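Local structure of alginate lyase AlgAT5 (Defluviitalea, 5ZQI) at residues T138-H143 with V210-I216; I146-T152 with E258-L264; V161-H167 with Y236-Y242. The protein probably cleaves the polysaccharide alginate by beta-elimination, as a lyase of polysaccharide lyase family 7 built on a beta-sandwich fold. All coordinates share one frame; numbering follows the deposited sequence.

Contact 1 (T138-H143 with V210-I216); sequences TTSGTH and VASGGKI
Thr138 accepts a hydrogen bond from the tip of a beta hairpin, in which strands 205-212 and 215-220 are joined by a type I' turn from Ser212 to Lys215. Gly214 N, in that turn, lies 2.9 Å from Thr138 O with an N-H...O angle of 158°, although the donor is tilted out of the carbonyl plane. The two central residues of the turn, Gly213 and Gly214, both have positive phi, which favours glycine. With chi1 at 63°, Thr138 holds CG2 beside its own backbone N, where the methyl meets Ala211 CB at 4.1 Å; its OG1 bonds to Lys230 O and Val232 N. Thr139 follows, resting its CG2 on Gly214 CA at 3.7 Å while its OG1 turns to Ser137 OG. At Ser140 the backbone carries the interaction: its O receives a hydrogen bond from His143 NE2, 2.8 Å away and in the plane of the imidazole. Gly141 has backbone angles that call for glycine, and its O takes a hydrogen bond from a water at 2.7 Å, which in turn accepts one from Gly213 N, tying loop to turn. Thr142 makes a hydroxyl-to-hydroxyl hydrogen bond, OG1 to Ser212 OG at 2.9 Å, and its methyl CG2 touches Val210 CG1, the two side chains passing at a slant. His143 then enters the sheet as the antiparallel hydrogen-bonded partner of Ala211. Its ring is fixed from several directions, since Trp136 stacks on it and His268 bonds to ND1, besides the grip of Ser140 on NE2. The pair is closed by two backbone bonds: His143 N to Ala211 O at 2.9 Å, and Ala211 N to His143 O at 2.8 Å with 173° at the hydrogen.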
loop_
_atom_site.group_PDB
_atom_site.type_symbol
_atom_site.label_atom_id
_atom_site.label_comp_id
_atom_site.label_asym_id
_atom_site.label_seq_id
_atom_site.Cartn_x
_atom_site.Cartn_y
_atom_site.Cartn_z
ATOM N N THR A 138 -16.084 8.753 3.242
ATOM C CA THR A 138 -15.814 9.667 2.141
ATOM C C THR A 138 -16.760 10.865 2.102
ATOM O O THR A 138 -16.541 11.766 1.286
ATOM C CB THR A 138 -15.919 8.960 0.795
ATOM O OG1 THR A 138 -17.248 8.487 0.600
ATOM C CG2 THR A 138 -14.967 7.759 0.698
ATOM N N THR A 139 -17.795 10.879 2.934
ATOM C CA THR A 139 -18.790 11.956 2.940
ATOM C C THR A 139 -18.745 12.844 4.179
ATOM O O THR A 139 -19.530 13.790 4.266
ATOM C CB THR A 139 -20.207 11.375 2.800
ATOM O OG1 THR A 139 -20.415 10.353 3.790
ATOM C CG2 THR A 139 -20.402 10.790 1.415
ATOM N N SER A 140 -17.868 12.573 5.134
ATOM C CA SER A 140 -17.729 13.411 6.316
ATOM C C SER A 140 -16.254 13.620 6.590
ATOM O O SER A 140 -15.535 12.656 6.881
ATOM C CB SER A 140 -18.392 12.776 7.533
ATOM O OG SER A 140 -18.347 13.673 8.640
ATOM N N GLY A 141 -15.812 14.874 6.514
ATOM C CA GLY A 141 -14.413 15.185 6.703
ATOM C C GLY A 141 -13.613 15.039 5.423
ATOM O O GLY A 141 -14.122 14.725 4.350
ATOM N N THR A 142 -12.312 15.256 5.564
ATOM C CA THR A 142 -11.368 15.190 4.461
ATOM C C THR A 142 -10.208 14.303 4.898
ATOM O O THR A 142 -9.604 14.534 5.950
ATOM C CB THR A 142 -10.872 16.579 4.041
ATOM O OG1 THR A 142 -11.999 17.401 3.698
ATOM C CG2 THR A 142 -9.956 16.475 2.872
ATOM N N HIS A 143 -9.903 13.297 4.081
ATOM C CA HIS A 143 -8.992 12.208 4.421
ATOM C C HIS A 143 -7.974 12.078 3.306
ATOM O O HIS A 143 -8.341 11.836 2.157
ATOM C CB HIS A 143 -9.799 10.926 4.621
ATOM C CG HIS A 143 -11.038 11.175 5.401
ATOM N ND1 HIS A 143 -11.027 11.435 6.759
ATOM C CD2 HIS A 143 -12.317 11.354 4.993
ATOM C CE1 HIS A 143 -12.256 11.694 7.151
ATOM N NE2 HIS A 143 -13.056 11.665 6.100
ATOM N N VAL A 210 -7.239 11.736 -1.940
ATOM C CA VAL A 210 -8.042 12.628 -1.110
ATOM C C VAL A 210 -9.499 12.200 -1.206
ATOM O O VAL A 210 -10.102 12.268 -2.285
ATOM C CB VAL A 210 -7.898 14.102 -1.534
ATOM C CG1 VAL A 210 -8.740 14.995 -0.617
ATOM C CG2 VAL A 210 -6.470 14.527 -1.547
ATOM N N ALA A 211 -10.079 11.827 -0.081
ATOM C CA ALA A 211 -11.491 11.462 0.015
ATOM C C ALA A 211 -12.234 12.543 0.795
ATOM O O ALA A 211 -11.870 12.839 1.939
ATOM C CB ALA A 211 -11.644 10.115 0.706
ATOM N N SER A 212 -13.294 13.096 0.209
ATOM C CA SER A 212 -14.036 14.206 0.774
ATOM C C SER A 212 -15.213 14.486 -0.157
ATOM O O SER A 212 -15.112 14.331 -1.370
ATOM C CB SER A 212 -13.148 15.443 0.899
ATOM O OG SER A 212 -13.797 16.467 1.606
ATOM N N GLY A 213 -16.326 14.891 0.443
ATOM C CA GLY A 213 -17.451 15.373 -0.347
ATOM C C GLY A 213 -18.135 14.322 -1.184
ATOM O O GLY A 213 -18.814 14.652 -2.146
ATOM N N GLY A 214 -17.995 13.058 -0.820
ATOM C CA GLY A 214 -18.562 11.988 -1.617
ATOM C C GLY A 214 -17.781 11.692 -2.876
ATOM O O GLY A 214 -18.332 11.149 -3.835
ATOM N N LYS A 215 -16.508 12.063 -2.912
ATOM C CA LYS A 215 -15.668 11.699 -4.038
ATOM C C LYS A 215 -14.256 11.414 -3.576
ATOM O O LYS A 215 -13.852 11.772 -2.468
ATOM C CB LYS A 215 -15.662 12.794 -5.098
ATOM C CG LYS A 215 -14.900 14.019 -4.718
ATOM C CD LYS A 215 -15.132 15.150 -5.739
ATOM C CE LYS A 215 -16.432 15.854 -5.466
ATOM N NZ LYS A 215 -16.610 17.076 -6.312
ATOM N N ILE A 216 -13.535 10.715 -4.434
ATOM C CA ILE A 216 -12.141 10.360 -4.218
ATOM C C ILE A 216 -11.317 10.938 -5.366
ATOM O O ILE A 216 -11.632 10.724 -6.543
ATOM C CB ILE A 216 -11.956 8.833 -4.120
ATOM C CG1 ILE A 216 -12.749 8.250 -2.950
ATOM C CG2 ILE A 216 -10.440 8.527 -3.981
ATOM C CD1 ILE A 216 -12.857 6.731 -2.978
HETATM O O HOH W 1 -16.641 14.949 3.325
#

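Contact 2 (I146-T152 with E258-L264); sequences IIDQKIT and ENEIYNL
Lys150 reaches Tyr262 because its CG sits between the backbone N and the carbonyl carbon (chi1 65°) and the rest of the chain runs extended along the edge of the ring. NZ thereby donates to Tyr262 OH at 3.0 Å. Asp148, on the same face, has CG anti to the backbone N (chi1 178°), which lays the carboxylate beside Asn263; ND2 of Asn263 meets Asp148 OD2 at 3.0 Å from above the carboxylate plane. Arg204 forms a salt bridge with that same OD2 and a cation-pi contact with Tyr262. Between Lys150 NZ and Glu260 OE1 the gap is 4.0 Å, beyond a salt bridge, and one water hydrogen-bonds to both; OE1 is also held by Asn96. On the other face Asn259 ND2 donates to Gln149 OE1 at 2.9 Å, with the two amide planes turned 54° apart, while Gln149 NE2 bonds to Val163 O of the facing sheet. Further along that face, Ile147 CG1 lies alongside Leu264 CD1 at 3.8 Å. The register slips by one between Asp148 and Gln149: Asp148 O accepts Tyr262 N at 2.8 Å and, weakly, Asn263 N at 3.3 Å. Two residues thus face one, the signature of a classic beta bulge in an antiparallel sheet of a beta sandwich.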
loop_
_atom_site.group_PDB
_atom_site.type_symbol
_atom_site.label_atom_id
_atom_site.label_comp_id
_atom_site.label_asym_id
_atom_site.label_seq_id
_atom_site.Cartn_x
_atom_site.Cartn_y
_atom_site.Cartn_z
ATOM N N ILE A 146 -0.560 10.627 1.253
ATOM C CA ILE A 146 0.489 10.886 0.274
ATOM C C ILE A 146 1.574 9.831 0.425
ATOM O O ILE A 146 2.101 9.622 1.527
ATOM C CB ILE A 146 1.107 12.280 0.420
ATOM C CG1 ILE A 146 0.039 13.345 0.501
ATOM C CG2 ILE A 146 2.008 12.532 -0.799
ATOM C CD1 ILE A 146 0.560 14.752 0.826
ATOM N N ILE A 147 1.897 9.147 -0.666
ATOM C CA ILE A 147 2.963 8.153 -0.675
ATOM C C ILE A 147 4.007 8.571 -1.707
ATOM O O ILE A 147 3.673 8.802 -2.871
ATOM C CB ILE A 147 2.466 6.740 -1.022
ATOM C CG1 ILE A 147 1.168 6.348 -0.328
ATOM C CG2 ILE A 147 3.587 5.727 -0.695
ATOM C CD1 ILE A 147 0.664 5.002 -0.793
ATOM N N ASP A 148 5.269 8.678 -1.282
ATOM C CA ASP A 148 6.425 8.999 -2.118
ATOM C C ASP A 148 7.228 7.707 -2.177
ATOM O O ASP A 148 7.738 7.256 -1.148
ATOM C CB ASP A 148 7.173 10.157 -1.475
ATOM C CG ASP A 148 8.406 10.548 -2.198
ATOM O OD1 ASP A 148 8.719 9.967 -3.248
ATOM O OD2 ASP A 148 9.037 11.533 -1.718
ATOM N N GLN A 149 7.278 7.060 -3.345
ATOM C CA GLN A 149 7.755 5.678 -3.404
ATOM C C GLN A 149 8.308 5.373 -4.786
ATOM O O GLN A 149 8.173 6.172 -5.721
ATOM C CB GLN A 149 6.627 4.697 -3.029
ATOM C CG GLN A 149 5.409 4.725 -3.998
ATOM C CD GLN A 149 4.307 3.790 -3.584
ATOM O OE1 GLN A 149 4.537 2.798 -2.901
ATOM N NE2 GLN A 149 3.100 4.114 -3.973
ATOM N N LYS A 150 8.950 4.206 -4.908
ATOM C CA LYS A 150 9.317 3.654 -6.211
ATOM C C LYS A 150 9.068 2.160 -6.163
ATOM O O LYS A 150 9.226 1.543 -5.108
ATOM C CB LYS A 150 10.750 3.963 -6.579
ATOM C CG LYS A 150 11.785 3.326 -5.678
ATOM C CD LYS A 150 13.191 3.758 -6.083
ATOM C CE LYS A 150 14.216 3.203 -5.136
ATOM N NZ LYS A 150 15.573 3.760 -5.461
ATOM N N ILE A 151 8.581 1.588 -7.254
ATOM C CA ILE A 151 8.370 0.144 -7.342
ATOM C C ILE A 151 9.612 -0.474 -7.973
ATOM O O ILE A 151 10.081 0.005 -9.016
ATOM C CB ILE A 151 7.105 -0.189 -8.144
ATOM C CG1 ILE A 151 5.885 0.529 -7.555
ATOM C CG2 ILE A 151 6.927 -1.724 -8.210
ATOM C CD1 ILE A 151 4.690 0.603 -8.527
ATOM N N THR A 152 10.182 -1.504 -7.330
ATOM C CA THR A 152 11.488 -2.002 -7.742
ATOM C C THR A 152 11.505 -3.417 -8.307
ATOM O O THR A 152 12.497 -3.788 -8.947
ATOM C CB THR A 152 12.492 -1.939 -6.583
ATOM O OG1 THR A 152 11.977 -2.641 -5.445
ATOM C CG2 THR A 152 12.754 -0.493 -6.165
ATOM N N GLU A 258 8.218 -5.849 -4.902
ATOM C CA GLU A 258 8.970 -5.051 -3.950
ATOM C C GLU A 258 8.831 -3.577 -4.299
ATOM O O GLU A 258 8.842 -3.198 -5.478
ATOM C CB GLU A 258 10.440 -5.458 -3.923
ATOM C CG GLU A 258 11.266 -4.772 -2.827
ATOM C CD GLU A 258 12.644 -5.375 -2.742
ATOM O OE1 GLU A 258 13.577 -4.780 -3.338
ATOM O OE2 GLU A 258 12.825 -6.445 -2.105
ATOM N N ASN A 259 8.731 -2.747 -3.255
ATOM C CA ASN A 259 8.772 -1.297 -3.410
ATOM C C ASN A 259 9.519 -0.666 -2.239
ATOM O O ASN A 259 9.832 -1.309 -1.236
ATOM C CB ASN A 259 7.352 -0.711 -3.578
ATOM C CG ASN A 259 6.504 -0.809 -2.323
ATOM O OD1 ASN A 259 6.601 -1.737 -1.543
ATOM N ND2 ASN A 259 5.669 0.199 -2.114
ATOM N N GLU A 260 9.849 0.609 -2.398
ATOM C CA GLU A 260 10.576 1.390 -1.404
ATOM C C GLU A 260 9.787 2.674 -1.186
ATOM O O GLU A 260 9.498 3.394 -2.150
ATOM C CB GLU A 260 12.005 1.687 -1.863
ATOM C CG GLU A 260 12.832 0.437 -2.107
ATOM C CD GLU A 260 14.319 0.680 -2.310
ATOM O OE1 GLU A 260 14.800 1.808 -2.004
ATOM O OE2 GLU A 260 14.995 -0.258 -2.772
ATOM N N ILE A 261 9.410 2.936 0.065
ATOM C CA ILE A 261 8.650 4.136 0.437
ATOM C C ILE A 261 9.610 5.101 1.135
ATOM O O ILE A 261 10.179 4.785 2.189
ATOM C CB ILE A 261 7.427 3.821 1.334
ATOM C CG1 ILE A 261 6.500 2.862 0.587
ATOM C CG2 ILE A 261 6.753 5.127 1.785
ATOM C CD1 ILE A 261 5.167 2.576 1.322
ATOM N N TYR A 262 9.730 6.302 0.579
ATOM C CA TYR A 262 10.575 7.376 1.093
ATOM C C TYR A 262 9.854 8.290 2.068
ATOM O O TYR A 262 10.458 8.727 3.058
ATOM C CB TYR A 262 11.083 8.217 -0.087
ATOM C CG TYR A 262 12.121 7.552 -0.931
ATOM C CD1 TYR A 262 11.768 6.629 -1.897
ATOM C CD2 TYR A 262 13.473 7.826 -0.745
ATOM C CE1 TYR A 262 12.709 5.994 -2.577
ATOM C CE2 TYR A 262 14.435 7.216 -1.489
ATOM C CZ TYR A 262 14.076 6.287 -2.353
ATOM O OH TYR A 262 15.052 5.665 -3.175
ATOM N N ASN A 263 8.573 8.568 1.817
ATOM C CA ASN A 263 7.763 9.425 2.663
ATOM C C ASN A 263 6.336 8.908 2.603
ATOM O O ASN A 263 5.896 8.375 1.580
ATOM C CB ASN A 263 7.816 10.909 2.217
ATOM C CG ASN A 263 9.216 11.521 2.311
ATOM O OD1 ASN A 263 9.711 11.870 3.393
ATOM N ND2 ASN A 263 9.868 11.644 1.167
ATOM N N LEU A 264 5.619 9.073 3.700
ATOM C CA LEU A 264 4.271 8.548 3.888
ATOM C C LEU A 264 3.584 9.451 4.899
ATOM O O LEU A 264 4.107 9.643 6.001
ATOM C CB LEU A 264 4.299 7.107 4.386
ATOM C CG LEU A 264 2.956 6.427 4.630
ATOM C CD1 LEU A 264 2.167 6.318 3.352
ATOM C CD2 LEU A 264 3.219 5.024 5.212
HETATM O O HOH W 2 17.100 2.677 -3.364
#

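Contact 3 (V161-H167 with Y236-Y242); sequences VVVGQIH and YFKAGMY
Ile166 and Phe237 lie side by side in the apolar layer, CG1 meeting CE1 at 3.6 Å. At the other end Met241, bent at chi2 and chi3, brings SD to Val161 CB at 3.6 Å and CE to Val163 CG1 at 3.7 Å. On the opposite face, Gln165 extends alongside Lys238, and its NE2 comes 3.4 Å from Tyr242 CD2, amide and ring nearly parallel; Glu122 binds both Gln165 NE2 and Lys238 NZ. At the polar edge Tyr236, its ring set between backbone N and carbonyl carbon (chi1 53°), covers His167: CB stands 4.1 Å from the ring centroid in a CH-pi contact, and Gln165 OE1 lies in the plane of the imidazole. Without the Tyr236 ring, as with an alanine here, His167 would probably be freer to turn and Arg124 would lose its cation-pi partner. Sequences QIH and YFKAG are hallmarks of family 7 lyases, consistent with a place in the alginate-binding cleft. Strand 172-179 pairs with strand 160-167 and strand 120-127 with strand 236-239, while strands 142-153 and 256-269 of the other sheet pack against Ile166's face through Phe237, Ala239 and Val163.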
loop_
_atom_site.group_PDB
_atom_site.type_symbol
_atom_site.label_atom_id
_atom_site.label_comp_id
_atom_site.label_asym_id
_atom_site.label_seq_id
_atom_site.Cartn_x
_atom_site.Cartn_y
_atom_site.Cartn_z
ATOM N N VAL A 161 1.298 -5.632 -9.053
ATOM C CA VAL A 161 1.387 -5.284 -7.635
ATOM C C VAL A 161 0.460 -4.119 -7.317
ATOM O O VAL A 161 0.088 -3.326 -8.184
ATOM C CB VAL A 161 2.829 -4.928 -7.185
ATOM C CG1 VAL A 161 3.779 -6.108 -7.398
ATOM C CG2 VAL A 161 3.297 -3.642 -7.880
ATOM N N VAL A 162 0.122 -4.012 -6.021
ATOM C CA VAL A 162 -0.689 -2.919 -5.479
ATOM C C VAL A 162 0.133 -2.218 -4.410
ATOM O O VAL A 162 0.686 -2.874 -3.518
ATOM C CB VAL A 162 -2.026 -3.439 -4.917
ATOM C CG1 VAL A 162 -2.718 -2.395 -4.029
ATOM C CG2 VAL A 162 -2.983 -3.858 -6.055
ATOM N N VAL A 163 0.161 -0.891 -4.468
ATOM C CA VAL A 163 1.025 -0.042 -3.658
ATOM C C VAL A 163 0.255 1.182 -3.168
ATOM O O VAL A 163 0.584 2.336 -3.466
ATOM C CB VAL A 163 2.260 0.353 -4.476
ATOM C CG1 VAL A 163 3.108 -0.906 -4.778
ATOM C CG2 VAL A 163 1.915 1.106 -5.739
ATOM N N GLY A 164 -0.803 0.930 -2.443
ATOM C CA GLY A 164 -1.638 1.973 -1.883
ATOM C C GLY A 164 -3.095 1.628 -2.076
ATOM O O GLY A 164 -3.524 1.238 -3.176
ATOM N N GLN A 165 -3.884 1.748 -1.015
ATOM C CA GLN A 165 -5.301 1.467 -1.101
ATOM C C GLN A 165 -6.122 2.377 -0.194
ATOM O O GLN A 165 -5.651 2.882 0.836
ATOM C CB GLN A 165 -5.658 0.038 -0.662
ATOM C CG GLN A 165 -4.834 -1.065 -1.229
ATOM C CD GLN A 165 -5.419 -2.414 -0.839
ATOM O OE1 GLN A 165 -6.607 -2.654 -1.027
ATOM N NE2 GLN A 165 -4.600 -3.291 -0.269
ATOM N N ILE A 166 -7.399 2.519 -0.561
ATOM C CA ILE A 166 -8.468 2.709 0.417
ATOM C C ILE A 166 -9.213 1.383 0.467
ATOM O O ILE A 166 -9.576 0.858 -0.586
ATOM C CB ILE A 166 -9.432 3.844 0.043
ATOM C CG1 ILE A 166 -8.721 5.187 0.003
ATOM C CG2 ILE A 166 -10.610 3.867 1.079
ATOM C CD1 ILE A 166 -9.630 6.305 -0.601
ATOM N N HIS A 167 -9.493 0.888 1.675
ATOM C CA HIS A 167 -10.211 -0.359 1.924
ATOM C C HIS A 167 -11.362 -0.064 2.874
ATOM O O HIS A 167 -11.262 0.840 3.696
ATOM C CB HIS A 167 -9.229 -1.397 2.525
ATOM C CG HIS A 167 -9.609 -2.828 2.292
ATOM N ND1 HIS A 167 -10.558 -3.476 3.059
ATOM C CD2 HIS A 167 -9.146 -3.748 1.407
ATOM C CE1 HIS A 167 -10.671 -4.728 2.645
ATOM N NE2 HIS A 167 -9.844 -4.912 1.635
ATOM N N TYR A 236 -10.383 2.947 5.450
ATOM C CA TYR A 236 -9.050 3.143 6.006
ATOM C C TYR A 236 -8.018 3.003 4.894
ATOM O O TYR A 236 -8.248 2.368 3.860
ATOM C CB TYR A 236 -8.774 2.152 7.146
ATOM C CG TYR A 236 -9.008 0.688 6.816
ATOM C CD1 TYR A 236 -10.280 0.113 6.934
ATOM C CD2 TYR A 236 -7.966 -0.126 6.417
ATOM C CE1 TYR A 236 -10.487 -1.200 6.629
ATOM C CE2 TYR A 236 -8.179 -1.456 6.104
ATOM C CZ TYR A 236 -9.437 -1.981 6.246
ATOM O OH TYR A 236 -9.652 -3.314 5.962
ATOM N N PHE A 237 -6.870 3.621 5.127
ATOM C CA PHE A 237 -5.771 3.589 4.170
ATOM C C PHE A 237 -4.887 2.364 4.381
ATOM O O PHE A 237 -4.773 1.836 5.504
ATOM C CB PHE A 237 -4.899 4.857 4.278
ATOM C CG PHE A 237 -5.571 6.123 3.774
ATOM C CD1 PHE A 237 -5.993 6.235 2.457
ATOM C CD2 PHE A 237 -5.723 7.211 4.614
ATOM C CE1 PHE A 237 -6.614 7.393 2.001
ATOM C CE2 PHE A 237 -6.324 8.388 4.154
ATOM C CZ PHE A 237 -6.746 8.475 2.846
ATOM N N LYS A 238 -4.220 1.956 3.289
ATOM C CA LYS A 238 -3.162 0.957 3.328
ATOM C C LYS A 238 -2.024 1.397 2.431
ATOM O O LYS A 238 -2.261 2.061 1.436
ATOM C CB LYS A 238 -3.621 -0.438 2.850
ATOM C CG LYS A 238 -4.910 -0.921 3.514
ATOM C CD LYS A 238 -5.065 -2.423 3.295
ATOM C CE LYS A 238 -4.263 -3.133 4.427
ATOM N NZ LYS A 238 -4.131 -4.595 4.253
ATOM N N ALA A 239 -0.789 1.012 2.782
ATOM C CA ALA A 239 0.374 1.323 1.956
ATOM C C ALA A 239 1.422 0.244 2.186
ATOM O O ALA A 239 1.554 -0.289 3.294
ATOM C CB ALA A 239 0.954 2.698 2.303
ATOM N N GLY A 240 2.195 -0.039 1.150
ATOM C CA GLY A 240 3.229 -1.044 1.210
ATOM C C GLY A 240 3.235 -1.843 -0.068
ATOM O O GLY A 240 3.101 -1.271 -1.166
ATOM N N MET A 241 3.356 -3.165 0.065
ATOM C CA MET A 241 3.400 -4.062 -1.090
ATOM C C MET A 241 2.371 -5.170 -0.967
ATOM O O MET A 241 2.417 -5.966 -0.026
ATOM C CB MET A 241 4.820 -4.658 -1.236
ATOM C CG MET A 241 4.973 -5.748 -2.302
ATOM S SD MET A 241 4.324 -5.292 -3.936
ATOM C CE MET A 241 5.297 -3.819 -4.283
ATOM N N TYR A 242 1.456 -5.229 -1.930
ATOM C CA TYR A 242 0.396 -6.248 -2.019
ATOM C C TYR A 242 0.573 -6.922 -3.369
ATOM O O TYR A 242 0.193 -6.370 -4.411
ATOM C CB TYR A 242 -0.966 -5.596 -1.843
ATOM C CG TYR A 242 -2.166 -6.502 -1.772
ATOM C CD1 TYR A 242 -2.053 -7.850 -1.435
ATOM C CD2 TYR A 242 -3.426 -5.995 -2.028
ATOM C CE1 TYR A 242 -3.176 -8.665 -1.341
ATOM C CE2 TYR A 242 -4.526 -6.795 -1.947
ATOM C CZ TYR A 242 -4.397 -8.111 -1.599
ATOM O OH TYR A 242 -5.535 -8.927 -1.529
#

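In the fold
Contacts 1 and 2 belong to one seven-stranded antiparallel sheet and share strand 142-153, their centres 24 Å apart: contact 1 joins its start to strand 205-212, contact 2 its later part to strand 256-269. Contact 3 lies in the other sheet, about 11 Å from contact 2 and 18 Å from contact 1, centre to centre. The sheets meet where Asn259 OD1 lies against Met241 CB at 3.4 Å, and where Ile216 CD1 packs on Ile166 CD1. Along the chain, both segments of contact 3 fall between those of contact 2, whereas contact 1 alternates with each of the others. Distant parts of the sequence are thus interleaved into one sandwich.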